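PDB 2QQ6: mandelate racemase/muconate lactonizing enzyme-like protein from Rubrobacter xylanophilus DSM 9941, which binds a magnesium ion in an enolase-type barrel and probably acts as a lyase of the mandelate racemase/muconate lactonizing enzyme family. Local coordinates for residues B[212-217]-B[237-242]. Numbering follows the deposited sequence.
Sequences EVAIDM and GLLWLE. With MG (magnesium ion), chain D.
Asp216 and Glu242 both carry CG anti to the backbone N (chi1 -162° in each); the Glu242 chain stays extended beyond CG (chi2 169°), and its carboxylate meets that of Asp216 at one magnesium ion. Asp216 OD2 and Glu242 OE2 each lie 2.2 Å from the metal, with the carboxylate planes turned 50° apart. Glu268 supplies the third protein ligand, while a salt bridge from Lys169 to Glu242 OE1 and the backbone N of His218 bonded to Asp216 OD1 hold the non-ligating oxygens. The strands are parallel, with Ile215 opposite Leu241, and helix 223-233 links them in a beta-alpha-beta unit of the enolase-type barrel, whose C-terminal strand ends carry the metal site. Backbone bonds fix the register: Glu242 N reaches Ile215 O at 2.7 Å, and Met217 N reaches Glu242 O at 2.9 Å. Ala214 CB sits over one face of the Trp240 indole, 3.8 Å from the centroid of its five-membered ring, a CH-pi contact. Trp240 NE1 also makes a weak 3.4 Å hydrogen bond to Glu242 OE1. An alanine at Trp240 would probably open a gap over Ala214 CB and cost Glu242 OE1 one weak donor, leaving Lys169 and the metal to hold that carboxylate. On the helix-facing side of the strands, Ile215 CD1 meets Leu238 CD2 at 3.7 Å, beside Met233 and Val200.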
# COMPACT_ATOMS: atom_id res chain seq x y z
N GLU B 212 2.16 12.41 -31.77
CA GLU B 212 1.15 12.03 -30.80
C GLU B 212 1.32 12.69 -29.43
O GLU B 212 2.37 12.61 -28.79
CB GLU B 212 1.11 10.52 -30.67
CG GLU B 212 0.68 9.84 -31.95
CD GLU B 212 0.25 8.41 -31.72
OE1 GLU B 212 1.10 7.56 -31.41
OE2 GLU B 212 -0.97 8.15 -31.84
N VAL B 213 0.26 13.36 -28.99
CA VAL B 213 0.32 14.03 -27.71
C VAL B 213 -0.74 13.60 -26.70
O VAL B 213 -1.94 13.62 -26.97
CB VAL B 213 0.27 15.57 -27.92
CG1 VAL B 213 -0.73 15.91 -28.98
CG2 VAL B 213 -0.06 16.26 -26.62
N ALA B 214 -0.26 13.19 -25.53
CA ALA B 214 -1.11 12.77 -24.43
C ALA B 214 -1.00 13.81 -23.32
O ALA B 214 0.02 14.49 -23.21
CB ALA B 214 -0.69 11.39 -23.93
N ILE B 215 -2.04 13.91 -22.51
CA ILE B 215 -2.14 14.89 -21.42
C ILE B 215 -2.49 14.31 -20.04
O ILE B 215 -3.45 13.56 -19.90
CB ILE B 215 -3.18 15.95 -21.81
CG1 ILE B 215 -2.65 16.75 -23.00
CG2 ILE B 215 -3.53 16.83 -20.61
CD1 ILE B 215 -3.64 17.76 -23.56
N ASP B 216 -1.71 14.69 -19.03
CA ASP B 216 -1.91 14.20 -17.66
C ASP B 216 -2.62 15.24 -16.82
O ASP B 216 -2.31 16.42 -16.89
CB ASP B 216 -0.55 13.88 -17.02
CG ASP B 216 -0.66 12.97 -15.80
OD1 ASP B 216 -1.72 12.95 -15.13
OD2 ASP B 216 0.33 12.28 -15.51
N MSE B 217 -3.58 14.78 -16.01
CA MSE B 217 -4.32 15.65 -15.11
C MSE B 217 -3.97 15.36 -13.65
O MSE B 217 -4.53 15.95 -12.74
CB MSE B 217 -5.82 15.48 -15.31
CG MSE B 217 -6.32 15.92 -16.67
SE MSE B 217 -8.31 16.15 -16.74
CE MSE B 217 -8.77 14.56 -17.73
N GLY B 237 -7.77 15.49 -30.78
CA GLY B 237 -7.33 14.13 -31.06
C GLY B 237 -6.16 13.70 -30.20
O GLY B 237 -5.15 13.21 -30.71
N LEU B 238 -6.27 13.87 -28.88
CA LEU B 238 -5.20 13.49 -27.97
C LEU B 238 -4.91 11.99 -28.05
O LEU B 238 -5.73 11.21 -28.51
CB LEU B 238 -5.57 13.83 -26.53
CG LEU B 238 -6.07 15.22 -26.21
CD1 LEU B 238 -6.36 15.30 -24.72
CD2 LEU B 238 -5.03 16.26 -26.60
N LEU B 239 -3.72 11.60 -27.61
CA LEU B 239 -3.35 10.19 -27.61
C LEU B 239 -4.26 9.56 -26.55
O LEU B 239 -4.79 8.45 -26.72
CB LEU B 239 -1.86 10.02 -27.23
CG LEU B 239 -1.32 8.59 -27.22
CD1 LEU B 239 -1.67 7.89 -28.52
CD2 LEU B 239 0.17 8.61 -27.04
N TRP B 240 -4.43 10.29 -25.46
CA TRP B 240 -5.29 9.88 -24.37
C TRP B 240 -5.27 11.00 -23.34
O TRP B 240 -4.48 11.94 -23.44
CB TRP B 240 -4.80 8.57 -23.72
CG TRP B 240 -3.61 8.70 -22.82
CD1 TRP B 240 -3.52 9.45 -21.68
CD2 TRP B 240 -2.37 8.01 -22.95
NE1 TRP B 240 -2.29 9.26 -21.09
CE2 TRP B 240 -1.57 8.38 -21.84
CE3 TRP B 240 -1.85 7.10 -23.89
CZ2 TRP B 240 -0.28 7.87 -21.65
CZ3 TRP B 240 -0.57 6.60 -23.70
CH2 TRP B 240 0.20 6.99 -22.58
N LEU B 241 -6.16 10.89 -22.37
CA LEU B 241 -6.27 11.87 -21.30
C LEU B 241 -6.04 11.07 -20.01
O LEU B 241 -6.82 10.18 -19.69
CB LEU B 241 -7.65 12.51 -21.33
CG LEU B 241 -7.90 13.66 -20.37
CD1 LEU B 241 -6.76 14.65 -20.44
CD2 LEU B 241 -9.22 14.33 -20.72
N GLU B 242 -4.96 11.40 -19.30
CA GLU B 242 -4.54 10.72 -18.07
C GLU B 242 -5.16 11.18 -16.75
O GLU B 242 -5.16 12.36 -16.41
CB GLU B 242 -3.00 10.80 -17.98
CG GLU B 242 -2.31 9.81 -17.04
CD GLU B 242 -0.78 9.79 -17.22
OE1 GLU B 242 -0.32 9.63 -18.37
OE2 GLU B 242 -0.04 9.93 -16.23
MG MG D . 1.36 10.49 -14.62